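Local coordinates for protein putative rRNA methyltransferase (Sorangium cellulosum, PDB 4RWZ) that methylates 16S ribosomal RNA to confer aminoglycoside resistance, probably with S-adenosylmethionine as the methyl donor, at residues A25-D30 with L97-T102; D35-Y40 with M61-W66; L101-P106 with G133-L138; A174-R179 with A211-G216. One frame throughout, in Å; residues are numbered along the deposited sequence.

Interaction 1: residues A25-D30 with L97-T102; sequences ARVLID and LAHTLT
His99 swings its imidazole against the start of strand 26-30 and accepts the backbone N-H of Val27, with 3.0 Å between ND1 and that N. Val27 N stands 30° out of the ring plane. Arg26 lies over the ring, its CG 4.2 Å from the centroid of His99 and almost on the ring normal, a CH-pi contact. Beyond that the arginine chain bends at chi3 (68°), which sets NE; a face of the guanidinium lies over His99 CB, which is offset toward the rim of the group.

Val27 is held through its carbonyl. Because the chain turns a corner at His99, two successive amides meet one oxygen: Val27 O takes His99 N at 2.9 Å and Thr100 N at 3.2 Å. Val27 CB also rests on the carbonyl O of Leu97, while helix 14-21 packs on the side chains of Val27 and Leu97.

Ile29 continues the parallel ladder, giving its N-H to Thr100 O and taking that of Thr102. Its CD1 touches Ala98 CB at 3.8 Å, and its CB meets Leu101 CD1 at 3.9 Å. On the other face Thr102 OG1 donates to Asp30 OD1 over 2.7 Å, from above the carboxylate plane; Thr33 holds OD2. Two neighbouring parallel strands in mid-sheet, 26-31 and 98-104, are typical of strands 1 and 4 of the Rossmann-like methyltransferase fold.

Interaction 2: residues D35-Y40 with M61-W66; sequences DGRFVY and MREVSW
Val64 presses both its methyls into the turn that starts helix 37-45. CG1 comes within 3.0 Å of the carbonyl O of Asp35, a tight approach, and CG2 lies 3.7 Å from Tyr40 CB as the two side chains slide past each other in opposite directions. Chi1 of 70° puts CG1 between the backbone N and the carbonyl carbon of Val64. Gly36 brings only backbone to this spot: a CB here would clash with Val64 CG1, and its positive phi by itself favours glycine. A water bridges the two backbones beside the valine, 2.7 Å from Asp35 O and accepting from Val64 N at 3.0 Å.

Further out, Arg37 reaches across with NH2, forming a salt bridge 3.5 Å long to Glu63 OE2. The oxygen lies near the guanidinium plane, yet the carboxylate is turned 76° against it. Arg67 makes a second salt bridge to OE2.

Behind these groups lie the helix starts. Asp35 OD1 accepts Arg37 N at 3.1 Å in an Asx turn, while its OD2 is only a long, purely electrostatic partner of Arg37 NE. Gly36 is the N-cap of one helix and Met61 of the other. Met61 O receives Ser65 N and Ser65 OG from opposite faces of its plane. Tyr40 sends its hydroxyl to Gly75 O, and Phe82 of strand 80-84 backs Val39, Met61 and Val64. Helices 37-45 and 62-68 connect strands 26-31, 49-55 and 80-84; two such beta-alpha-beta crossovers in succession, their N-terminal turns touching here, are characteristic of Rossmann-like folds.

Interaction 3: residues L101-P106 with G133-L138; sequences LTLNFP and GELIAL
Leu101 and Leu103 are tied to strand 133-138 by an unbroken parallel ladder of backbone hydrogen bonds. Leu101 N binds Glu134 O and Leu101 O takes Ile136 N; Leu103 repeats the pattern with Ile136 O and Leu138 N. A fifth bond, Phe105 N to Leu138 O at 2.9 Å, is more bent (142° at the hydrogen), since the chain leaves the sheet there: Phe105 has positive phi, and Pro106 CD lies 3.4 Å from the same Leu138 O.

In the Rossmann-like methyltransferase fold these are strands 4 and 5 of the central sheet. The turn after strand 4 commonly borders the active site in relatives, so Asn104 to Pro106 probably lie near it here.

The side-chain contacts fall on both faces. On one, Leu101 and Leu135 lie side by side, CD2 to CD1 3.9 Å, and Leu103 CB faces Ala137 CB at 4.3 Å. Leu103 CD1 appears just 3.2 Å from Leu135 CD1; with chi2 of Leu103 at an unfavourable 98°, that closeness is doubtful. On the opposite face Asn104 and Leu138 run alongside each other in a polar-apolar van der Waals contact, OD1 4.0 Å from CD2. Phe38 touches Asn104 on this face, and Leu208 of the next strand touches Ile136 and Leu138.

Interaction 4: residues A174-R179 with A211-G216; sequences AGFEIR and AEAIGG
Arg179 grips Glu212 side-on, with two nitrogens closing on one oxygen: NE is 3.3 Å and NH2 3.0 Å from OE1. Both come from the same face of the carboxylate, whose plane is turned 40° from that of the guanidinium. Neither bond is straight. A bend at chi2 (-60°) places CD of Arg179 so that the arginine turns back to the extended Glu212 chain. Glu177 CG covers one face of the Arg179 guanidinium, over its centre and 3.7 Å above the plane, and the glutamate sends OE1 on to a salt bridge with Arg172.

Glu177 also crosses Ile214 obliquely, its CB 3.8 Å from CG2 of the isoleucine. Ile214 has CG1 between its backbone N and carbonyl carbon (chi1 56°), and CG1 rests 3.3 Å from Gly175 O.

The other face is apolar. Phe176 CB meets Ala211 CB at 3.9 Å while the rim of its ring approaches the carbonyl O of Glu212 near the ring plane. Ala211 CB also lies against Ile178, where the two backbones close to 4.0 Å between CA atoms.

Glu177 and Glu212 form the hydrogen-bonded pair of this antiparallel ladder, and Ile214 N to Gly175 O extends it. Gly175 closes helix 160-172 in a Schellman motif just before strand 176-183 begins. That helix covers Phe176 and Ile178 through Tyr171, and Arg126 of helix 119-127 binds the carbonyls of Gly175 and Ile214. Strand 176-183 is an outermost strand of the sheet within the chain, and strand 207-213 joins it to strand 133-139.

Interactions 1, 3 and 4 belong to one mixed sheet, while interaction 2 joins two helix starts beside it. Interaction 1 is buried; the others are partly buried, with exposed arginines in 2 and 4. Interactions 1 and 3 share Leu101 and Thr102 on the two edges of strand 98-104; both are parallel ladders near the chain's centre. Interaction 4 is antiparallel, lies farther out, and has a charged pair on the face opposite its apolar one. Strand 133-139 links it to interaction 3 through backbone contacts such as Leu135 N to Ala211 O, 2.8 Å. Interaction 2 packs Val64 against a helix start, with a bridging water and one salt bridge outside it; Phe38 ties it to the sheet.

Interaction 1: residues A25-D30 with L97-T102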
loop_
_atom_site.group_PDB
_atom_site.type_symbol
_atom_site.label_atom_id
_atom_site.label_comp_id
_atom_site.label_asym_id
_atom_site.label_seq_id
_atom_site.Cartn_x
_atom_site.Cartn_y
_atom_site.Cartn_z
ATOM N N ALA A 25 -8.003 -0.708 16.583
ATOM C CA ALA A 25 -6.846 -0.036 17.140
ATOM C C ALA A 25 -5.822 0.388 16.079
ATOM O O ALA A 25 -5.078 1.344 16.280
ATOM C CB ALA A 25 -6.185 -0.930 18.169
ATOM N N ARG A 26 -5.756 -0.347 14.970
ATOM C CA ARG A 26 -4.745 -0.093 13.937
ATOM C C ARG A 26 -5.353 -0.159 12.558
ATOM O O ARG A 26 -6.426 -0.750 12.371
ATOM C CB ARG A 26 -3.606 -1.117 14.044
ATOM C CG ARG A 26 -2.727 -0.933 15.316
ATOM C CD ARG A 26 -1.725 -2.060 15.495
ATOM N NE ARG A 26 -0.666 -2.084 14.488
ATOM C CZ ARG A 26 0.414 -1.301 14.504
ATOM N NH1 ARG A 26 0.579 -0.414 15.481
ATOM N NH2 ARG A 26 1.331 -1.405 13.546
ATOM N N VAL A 27 -4.649 0.440 11.601
ATOM C CA VAL A 27 -5.035 0.401 10.200
ATOM C C VAL A 27 -3.856 -0.014 9.351
ATOM O O VAL A 27 -2.728 0.477 9.525
ATOM C CB VAL A 27 -5.501 1.798 9.712
ATOM C CG1 VAL A 27 -5.864 1.764 8.204
ATOM C CG2 VAL A 27 -6.670 2.297 10.565
ATOM N N LEU A 28 -4.107 -0.952 8.443
ATOM C CA LEU A 28 -3.121 -1.389 7.472
ATOM C C LEU A 28 -3.666 -1.044 6.100
ATOM O O LEU A 28 -4.863 -1.232 5.850
ATOM C CB LEU A 28 -2.946 -2.917 7.593
ATOM C CG LEU A 28 -2.338 -3.684 6.444
ATOM C CD1 LEU A 28 -0.848 -3.367 6.264
ATOM C CD2 LEU A 28 -2.514 -5.223 6.711
ATOM N N ILE A 29 -2.824 -0.456 5.242
ATOM C CA ILE A 29 -3.233 -0.238 3.847
ATOM C C ILE A 29 -2.234 -0.922 2.967
ATOM O O ILE A 29 -1.018 -0.717 3.095
ATOM C CB ILE A 29 -3.331 1.257 3.510
ATOM C CG1 ILE A 29 -4.360 1.905 4.483
ATOM C CG2 ILE A 29 -3.679 1.440 1.980
ATOM C CD1 ILE A 29 -4.505 3.472 4.264
ATOM N N ASP A 30 -2.726 -1.741 2.041
ATOM C CA ASP A 30 -1.844 -2.479 1.139
ATOM C C ASP A 30 -2.050 -1.919 -0.260
ATOM O O ASP A 30 -3.112 -2.093 -0.810
ATOM C CB ASP A 30 -2.245 -3.977 1.165
ATOM C CG ASP A 30 -1.346 -4.862 0.263
ATOM O OD1 ASP A 30 -0.101 -4.640 0.260
ATOM O OD2 ASP A 30 -1.852 -5.847 -0.420
ATOM N N LEU A 97 -4.268 7.815 7.526
ATOM C CA LEU A 97 -4.834 6.732 8.331
ATOM C C LEU A 97 -3.901 5.588 8.717
ATOM O O LEU A 97 -4.116 4.967 9.771
ATOM C CB LEU A 97 -6.037 6.078 7.628
ATOM C CG LEU A 97 -7.310 6.884 7.419
ATOM C CD1 LEU A 97 -8.339 5.913 6.793
ATOM C CD2 LEU A 97 -7.823 7.487 8.714
ATOM N N ALA A 98 -2.916 5.247 7.874
ATOM C CA ALA A 98 -2.259 3.923 8.041
ATOM C C ALA A 98 -1.233 3.919 9.151
ATOM O O ALA A 98 -0.376 4.790 9.191
ATOM C CB ALA A 98 -1.587 3.430 6.709
ATOM N N HIS A 99 -1.321 2.936 10.051
ATOM C CA HIS A 99 -0.192 2.625 10.943
ATOM C C HIS A 99 0.859 1.860 10.164
ATOM O O HIS A 99 2.045 1.982 10.447
ATOM C CB HIS A 99 -0.637 1.732 12.111
ATOM C CG HIS A 99 -1.539 2.420 13.066
ATOM N ND1 HIS A 99 -2.892 2.561 12.847
ATOM C CD2 HIS A 99 -1.279 3.022 14.255
ATOM C CE1 HIS A 99 -3.429 3.212 13.865
ATOM N NE2 HIS A 99 -2.471 3.512 14.722
ATOM N N THR A 100 0.408 1.084 9.164
ATOM C CA THR A 100 1.302 0.300 8.296
ATOM C C THR A 100 0.835 0.391 6.856
ATOM O O THR A 100 -0.355 0.133 6.585
ATOM C CB THR A 100 1.287 -1.197 8.706
ATOM O OG1 THR A 100 1.511 -1.295 10.128
ATOM C CG2 THR A 100 2.362 -1.975 7.933
ATOM N N LEU A 101 1.747 0.727 5.932
ATOM C CA LEU A 101 1.411 0.765 4.504
ATOM C C LEU A 101 2.330 -0.236 3.835
ATOM O O LEU A 101 3.545 -0.085 3.903
ATOM C CB LEU A 101 1.721 2.147 3.943
ATOM C CG LEU A 101 1.590 2.357 2.427
ATOM C CD1 LEU A 101 0.196 2.212 2.090
ATOM C CD2 LEU A 101 2.102 3.825 2.163
ATOM N N THR A 102 1.769 -1.244 3.178
ATOM C CA THR A 102 2.586 -2.282 2.560
ATOM C C THR A 102 2.581 -2.194 1.022
ATOM O O THR A 102 1.565 -1.827 0.395
ATOM C CB THR A 102 2.141 -3.705 2.994
ATOM O OG1 THR A 102 0.739 -3.873 2.679
ATOM C CG2 THR A 102 2.391 -3.903 4.527
#

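Interaction 2: residues D35-Y40 with M61-W66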
loop_
_atom_site.group_PDB
_atom_site.type_symbol
_atom_site.label_atom_id
_atom_site.label_comp_id
_atom_site.label_asym_id
_atom_site.label_seq_id
_atom_site.Cartn_x
_atom_site.Cartn_y
_atom_site.Cartn_z
ATOM N N ASP A 35 -5.057 -9.493 -6.200
ATOM C CA ASP A 35 -6.263 -10.274 -5.809
ATOM C C ASP A 35 -6.706 -10.041 -4.369
ATOM O O ASP A 35 -7.787 -10.491 -3.957
ATOM C CB ASP A 35 -6.148 -11.774 -6.124
ATOM C CG ASP A 35 -5.083 -12.518 -5.320
ATOM O OD1 ASP A 35 -4.527 -11.975 -4.331
ATOM O OD2 ASP A 35 -4.912 -13.738 -5.662
ATOM N N GLY A 36 -5.849 -9.339 -3.610
ATOM C CA GLY A 36 -6.215 -8.910 -2.256
ATOM C C GLY A 36 -6.091 -9.938 -1.161
ATOM O O GLY A 36 -6.552 -9.727 -0.021
ATOM N N ARG A 37 -5.532 -11.087 -1.497
ATOM C CA ARG A 37 -5.467 -12.171 -0.539
ATOM C C ARG A 37 -4.580 -11.823 0.647
ATOM O O ARG A 37 -4.865 -12.272 1.776
ATOM C CB ARG A 37 -5.006 -13.469 -1.204
ATOM C CG ARG A 37 -6.127 -14.070 -2.041
ATOM C CD ARG A 37 -5.704 -15.405 -2.643
ATOM N NE ARG A 37 -6.857 -15.873 -3.464
ATOM C CZ ARG A 37 -6.927 -17.097 -3.989
ATOM N NH1 ARG A 37 -5.946 -17.959 -3.768
ATOM N NH2 ARG A 37 -7.981 -17.453 -4.711
ATOM N N PHE A 38 -3.572 -10.958 0.420
ATOM C CA PHE A 38 -2.746 -10.558 1.581
ATOM C C PHE A 38 -3.601 -9.838 2.630
ATOM O O PHE A 38 -3.432 -9.975 3.854
ATOM C CB PHE A 38 -1.625 -9.637 1.098
ATOM C CG PHE A 38 -0.837 -8.996 2.240
ATOM C CD1 PHE A 38 0.058 -9.745 2.997
ATOM C CD2 PHE A 38 -1.046 -7.677 2.568
ATOM C CE1 PHE A 38 0.768 -9.124 4.057
ATOM C CE2 PHE A 38 -0.343 -7.046 3.603
ATOM C CZ PHE A 38 0.559 -7.776 4.329
ATOM N N VAL A 39 -4.539 -9.038 2.130
ATOM C CA VAL A 39 -5.433 -8.263 3.019
ATOM C C VAL A 39 -6.436 -9.147 3.689
ATOM O O VAL A 39 -6.707 -9.007 4.899
ATOM C CB VAL A 39 -6.090 -7.089 2.254
ATOM C CG1 VAL A 39 -7.264 -6.470 3.002
ATOM C CG2 VAL A 39 -5.011 -6.003 1.952
ATOM N N TYR A 40 -7.006 -10.085 2.943
ATOM C CA TYR A 40 -7.886 -11.047 3.596
ATOM C C TYR A 40 -7.218 -11.827 4.746
ATOM O O TYR A 40 -7.768 -11.960 5.850
ATOM C CB TYR A 40 -8.434 -12.038 2.542
ATOM C CG TYR A 40 -9.502 -12.954 3.114
ATOM C CD1 TYR A 40 -10.851 -12.554 3.201
ATOM C CD2 TYR A 40 -9.173 -14.207 3.581
ATOM C CE1 TYR A 40 -11.834 -13.393 3.732
ATOM C CE2 TYR A 40 -10.167 -15.065 4.121
ATOM C CZ TYR A 40 -11.483 -14.642 4.185
ATOM O OH TYR A 40 -12.419 -15.495 4.743
ATOM N N MET A 61 -10.122 -7.555 -7.544
ATOM C CA MET A 61 -10.532 -7.722 -6.123
ATOM C C MET A 61 -11.972 -8.246 -6.025
ATOM O O MET A 61 -12.514 -8.329 -4.938
ATOM C CB MET A 61 -10.448 -6.379 -5.387
ATOM C CG MET A 61 -9.037 -5.844 -5.374
ATOM S SD MET A 61 -8.872 -4.240 -4.555
ATOM C CE MET A 61 -9.804 -3.223 -5.721
ATOM N N ARG A 62 -12.580 -8.602 -7.144
ATOM C CA ARG A 62 -14.001 -9.014 -7.132
ATOM C C ARG A 62 -14.202 -10.163 -6.147
ATOM O O ARG A 62 -15.102 -10.144 -5.295
ATOM C CB ARG A 62 -14.435 -9.474 -8.517
ATOM C CG ARG A 62 -15.868 -10.080 -8.492
ATOM C CD ARG A 62 -16.159 -10.955 -9.722
ATOM N NE ARG A 62 -15.290 -12.138 -9.773
ATOM C CZ ARG A 62 -15.397 -13.199 -8.959
ATOM N NH1 ARG A 62 -16.320 -13.258 -7.985
ATOM N NH2 ARG A 62 -14.558 -14.213 -9.107
ATOM N N GLU A 63 -13.364 -11.174 -6.299
ATOM C CA GLU A 63 -13.566 -12.404 -5.535
ATOM C C GLU A 63 -13.386 -12.225 -4.041
ATOM O O GLU A 63 -14.225 -12.654 -3.179
ATOM C CB GLU A 63 -12.631 -13.500 -6.052
ATOM C CG GLU A 63 -12.679 -14.739 -5.144
ATOM C CD GLU A 63 -11.697 -15.862 -5.577
ATOM O OE1 GLU A 63 -11.173 -15.840 -6.713
ATOM O OE2 GLU A 63 -11.444 -16.746 -4.745
ATOM N N VAL A 64 -12.236 -11.668 -3.694
ATOM C CA VAL A 64 -11.943 -11.461 -2.283
ATOM C C VAL A 64 -12.897 -10.485 -1.631
ATOM O O VAL A 64 -13.235 -10.671 -0.458
ATOM C CB VAL A 64 -10.462 -10.961 -2.043
ATOM C CG1 VAL A 64 -10.285 -9.534 -2.540
ATOM C CG2 VAL A 64 -10.148 -11.002 -0.561
ATOM N N SER A 65 -13.313 -9.429 -2.371
ATOM C CA SER A 65 -14.191 -8.427 -1.737
ATOM C C SER A 65 -15.615 -9.030 -1.510
ATOM O O SER A 65 -16.244 -8.723 -0.520
ATOM C CB SER A 65 -14.275 -7.115 -2.546
ATOM O OG SER A 65 -14.858 -7.306 -3.819
ATOM N N TRP A 66 -16.069 -9.912 -2.391
ATOM C CA TRP A 66 -17.315 -10.631 -2.194
ATOM C C TRP A 66 -17.208 -11.522 -0.966
ATOM O O TRP A 66 -18.056 -11.495 -0.070
ATOM C CB TRP A 66 -17.652 -11.506 -3.403
ATOM C CG TRP A 66 -18.946 -12.255 -3.201
ATOM C CD1 TRP A 66 -19.121 -13.604 -2.928
ATOM C CD2 TRP A 66 -20.241 -11.666 -3.192
ATOM N NE1 TRP A 66 -20.476 -13.869 -2.808
ATOM C CE2 TRP A 66 -21.175 -12.694 -2.957
ATOM C CE3 TRP A 66 -20.708 -10.361 -3.403
ATOM C CZ2 TRP A 66 -22.576 -12.448 -2.919
ATOM C CZ3 TRP A 66 -22.081 -10.110 -3.358
ATOM C CH2 TRP A 66 -22.999 -11.148 -3.140
HETATM O O HOH W 1 -9.891 -11.335 -5.497
#

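Interaction 3: residues L101-P106 with G133-L138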
loop_
_atom_site.group_PDB
_atom_site.type_symbol
_atom_site.label_atom_id
_atom_site.label_comp_id
_atom_site.label_asym_id
_atom_site.label_seq_id
_atom_site.Cartn_x
_atom_site.Cartn_y
_atom_site.Cartn_z
ATOM N N LEU A 101 1.747 0.727 5.932
ATOM C CA LEU A 101 1.411 0.765 4.504
ATOM C C LEU A 101 2.330 -0.236 3.835
ATOM O O LEU A 101 3.545 -0.085 3.903
ATOM C CB LEU A 101 1.721 2.147 3.943
ATOM C CG LEU A 101 1.590 2.357 2.427
ATOM C CD1 LEU A 101 0.196 2.212 2.090
ATOM C CD2 LEU A 101 2.102 3.825 2.163
ATOM N N THR A 102 1.769 -1.244 3.178
ATOM C CA THR A 102 2.586 -2.282 2.560
ATOM C C THR A 102 2.581 -2.194 1.022
ATOM O O THR A 102 1.565 -1.827 0.395
ATOM C CB THR A 102 2.141 -3.705 2.994
ATOM O OG1 THR A 102 0.739 -3.873 2.679
ATOM C CG2 THR A 102 2.391 -3.903 4.527
ATOM N N LEU A 103 3.753 -2.448 0.421
ATOM C CA LEU A 103 3.846 -2.604 -1.060
ATOM C C LEU A 103 4.544 -3.924 -1.263
ATOM O O LEU A 103 5.760 -4.026 -1.071
ATOM C CB LEU A 103 4.679 -1.495 -1.692
ATOM C CG LEU A 103 3.910 -0.159 -1.650
ATOM C CD1 LEU A 103 4.425 0.544 -0.508
ATOM C CD2 LEU A 103 3.988 0.698 -2.879
ATOM N N ASN A 104 3.776 -4.938 -1.630
ATOM C CA ASN A 104 4.298 -6.307 -1.784
ATOM C C ASN A 104 4.513 -6.602 -3.245
ATOM O O ASN A 104 3.544 -6.750 -3.976
ATOM C CB ASN A 104 3.275 -7.309 -1.261
ATOM C CG ASN A 104 3.136 -7.241 0.233
ATOM O OD1 ASN A 104 4.138 -7.221 0.920
ATOM N ND2 ASN A 104 1.906 -7.171 0.743
ATOM N N PHE A 105 5.769 -6.694 -3.655
ATOM C CA PHE A 105 6.103 -6.982 -5.059
ATOM C C PHE A 105 5.468 -6.031 -6.064
ATOM O O PHE A 105 4.774 -6.465 -6.993
ATOM C CB PHE A 105 5.743 -8.430 -5.405
ATOM C CG PHE A 105 6.440 -9.420 -4.500
ATOM C CD1 PHE A 105 7.809 -9.577 -4.585
ATOM C CD2 PHE A 105 5.743 -10.160 -3.573
ATOM C CE1 PHE A 105 8.490 -10.468 -3.735
ATOM C CE2 PHE A 105 6.432 -11.052 -2.731
ATOM C CZ PHE A 105 7.802 -11.186 -2.838
ATOM N N PRO A 106 5.708 -4.728 -5.896
ATOM C CA PRO A 106 5.152 -3.750 -6.851
ATOM C C PRO A 106 5.692 -4.011 -8.271
ATOM O O PRO A 106 6.824 -4.448 -8.422
ATOM C CB PRO A 106 5.733 -2.396 -6.346
ATOM C CG PRO A 106 6.987 -2.780 -5.586
ATOM C CD PRO A 106 6.548 -4.096 -4.872
ATOM N N GLY A 133 3.888 6.059 11.628
ATOM C CA GLY A 133 3.571 4.817 10.969
ATOM C C GLY A 133 4.721 4.336 10.094
ATOM O O GLY A 133 5.783 4.978 10.003
ATOM N N GLU A 134 4.522 3.190 9.438
ATOM C CA GLU A 134 5.629 2.517 8.761
ATOM C C GLU A 134 5.260 2.146 7.324
ATOM O O GLU A 134 4.195 1.602 7.125
ATOM C CB GLU A 134 5.893 1.215 9.525
ATOM C CG GLU A 134 7.202 0.570 9.245
ATOM C CD GLU A 134 7.388 -0.745 10.038
ATOM O OE1 GLU A 134 6.414 -1.261 10.668
ATOM O OE2 GLU A 134 8.534 -1.228 10.049
ATOM N N LEU A 135 6.144 2.436 6.363
ATOM C CA LEU A 135 6.050 1.906 5.014
ATOM C C LEU A 135 6.912 0.646 4.962
ATOM O O LEU A 135 8.027 0.648 5.418
ATOM C CB LEU A 135 6.599 2.950 4.028
ATOM C CG LEU A 135 6.916 2.542 2.589
ATOM C CD1 LEU A 135 5.628 2.234 1.975
ATOM C CD2 LEU A 135 7.509 3.737 1.827
ATOM N N ILE A 136 6.358 -0.457 4.443
ATOM C CA ILE A 136 7.122 -1.707 4.299
ATOM C C ILE A 136 7.024 -2.159 2.817
ATOM O O ILE A 136 5.928 -2.369 2.305
ATOM C CB ILE A 136 6.481 -2.802 5.124
ATOM C CG1 ILE A 136 6.433 -2.357 6.601
ATOM C CG2 ILE A 136 7.318 -4.113 5.010
ATOM C CD1 ILE A 136 5.835 -3.449 7.586
ATOM N N ALA A 137 8.151 -2.285 2.146
ATOM C CA ALA A 137 8.133 -2.663 0.733
ATOM C C ALA A 137 8.954 -3.948 0.549
ATOM O O ALA A 137 10.096 -4.058 1.055
ATOM C CB ALA A 137 8.676 -1.523 -0.141
ATOM N N LEU A 138 8.379 -4.896 -0.191
ATOM C CA LEU A 138 9.096 -6.122 -0.576
ATOM C C LEU A 138 9.375 -5.998 -2.061
ATOM O O LEU A 138 8.436 -6.016 -2.871
ATOM C CB LEU A 138 8.264 -7.373 -0.359
ATOM C CG LEU A 138 8.352 -7.965 1.049
ATOM C CD1 LEU A 138 9.765 -8.456 1.367
ATOM C CD2 LEU A 138 7.933 -6.936 2.063
#

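Interaction 4: residues A174-R179 with A211-G216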
loop_
_atom_site.group_PDB
_atom_site.type_symbol
_atom_site.label_atom_id
_atom_site.label_comp_id
_atom_site.label_asym_id
_atom_site.label_seq_id
_atom_site.Cartn_x
_atom_site.Cartn_y
_atom_site.Cartn_z
ATOM N N ALA A 174 10.577 13.479 1.330
ATOM C CA ALA A 174 9.129 13.156 1.226
ATOM C C ALA A 174 8.445 12.908 2.569
ATOM O O ALA A 174 7.303 12.459 2.598
ATOM C CB ALA A 174 8.875 11.913 0.261
ATOM N N GLY A 175 9.163 13.053 3.691
ATOM C CA GLY A 175 8.556 12.804 4.988
ATOM C C GLY A 175 8.744 11.401 5.578
ATOM O O GLY A 175 8.016 11.004 6.507
ATOM N N PHE A 176 9.750 10.665 5.090
ATOM C CA PHE A 176 10.043 9.302 5.568
ATOM C C PHE A 176 11.476 9.189 6.021
ATOM O O PHE A 176 12.369 9.738 5.369
ATOM C CB PHE A 176 9.885 8.277 4.412
ATOM C CG PHE A 176 8.453 7.870 4.110
ATOM C CD1 PHE A 176 7.715 7.143 5.035
ATOM C CD2 PHE A 176 7.874 8.174 2.859
ATOM C CE1 PHE A 176 6.416 6.735 4.747
ATOM C CE2 PHE A 176 6.576 7.724 2.540
ATOM C CZ PHE A 176 5.852 7.022 3.503
ATOM N N GLU A 177 11.700 8.418 7.075
ATOM C CA GLU A 177 13.054 8.073 7.499
ATOM C C GLU A 177 13.288 6.589 7.265
ATOM O O GLU A 177 12.642 5.758 7.894
ATOM C CB GLU A 177 13.227 8.422 8.979
ATOM C CG GLU A 177 14.624 8.174 9.493
ATOM C CD GLU A 177 15.664 9.144 8.926
ATOM O OE1 GLU A 177 15.339 10.330 8.676
ATOM O OE2 GLU A 177 16.841 8.737 8.797
ATOM N N ILE A 178 14.183 6.241 6.343
ATOM C CA ILE A 178 14.455 4.813 6.081
ATOM C C ILE A 178 14.992 4.119 7.337
ATOM O O ILE A 178 15.873 4.638 8.008
ATOM C CB ILE A 178 15.469 4.627 4.921
ATOM C CG1 ILE A 178 14.817 5.111 3.610
ATOM C CG2 ILE A 178 15.881 3.168 4.793
ATOM C CD1 ILE A 178 15.650 4.891 2.340
ATOM N N ARG A 179 14.454 2.952 7.627
ATOM C CA ARG A 179 14.851 2.191 8.819
ATOM C C ARG A 179 15.632 0.967 8.456
ATOM O O ARG A 179 16.766 0.807 8.853
ATOM C CB ARG A 179 13.620 1.819 9.636
ATOM C CG ARG A 179 12.967 3.058 10.233
ATOM C CD ARG A 179 13.959 3.799 11.162
ATOM N NE ARG A 179 13.359 4.979 11.793
ATOM C CZ ARG A 179 14.046 5.905 12.455
ATOM N NH1 ARG A 179 15.364 5.811 12.557
ATOM N NH2 ARG A 179 13.419 6.943 12.987
ATOM N N ALA A 211 10.419 2.255 6.083
ATOM C CA ALA A 211 10.704 3.604 6.512
ATOM C C ALA A 211 9.610 4.096 7.439
ATOM O O ALA A 211 8.466 3.619 7.387
ATOM C CB ALA A 211 10.834 4.549 5.282
ATOM N N GLU A 212 9.955 5.042 8.282
ATOM C CA GLU A 212 8.996 5.566 9.256
ATOM C C GLU A 212 8.479 6.929 8.807
ATOM O O GLU A 212 9.270 7.778 8.406
ATOM C CB GLU A 212 9.683 5.716 10.631
ATOM C CG GLU A 212 8.758 6.297 11.720
ATOM C CD GLU A 212 9.477 6.458 13.075
ATOM O OE1 GLU A 212 10.574 5.910 13.231
ATOM O OE2 GLU A 212 8.964 7.161 13.959
ATOM N N ALA A 213 7.174 7.151 8.918
ATOM C CA ALA A 213 6.636 8.463 8.562
ATOM C C ALA A 213 7.057 9.428 9.649
ATOM O O ALA A 213 6.761 9.212 10.835
ATOM C CB ALA A 213 5.121 8.405 8.455
ATOM N N ILE A 214 7.765 10.480 9.253
ATOM C CA ILE A 214 8.205 11.467 10.226
ATOM C C ILE A 214 7.599 12.854 10.101
ATOM O O ILE A 214 6.865 13.192 9.162
ATOM C CB ILE A 214 9.766 11.599 10.217
ATOM C CG1 ILE A 214 10.236 11.932 8.815
ATOM C CG2 ILE A 214 10.424 10.311 10.785
ATOM C CD1 ILE A 214 11.749 12.162 8.660
ATOM N N GLY A 215 7.965 13.678 11.080
ATOM C CA GLY A 215 7.667 15.093 11.100
ATOM C C GLY A 215 6.696 15.555 12.173
ATOM O O GLY A 215 5.662 14.931 12.361
ATOM N N GLY A 216 7.023 16.671 12.823
ATOM C CA GLY A 216 6.108 17.403 13.689
ATOM C C GLY A 216 6.495 17.200 15.137
ATOM O O GLY A 216 7.498 16.529 15.360
#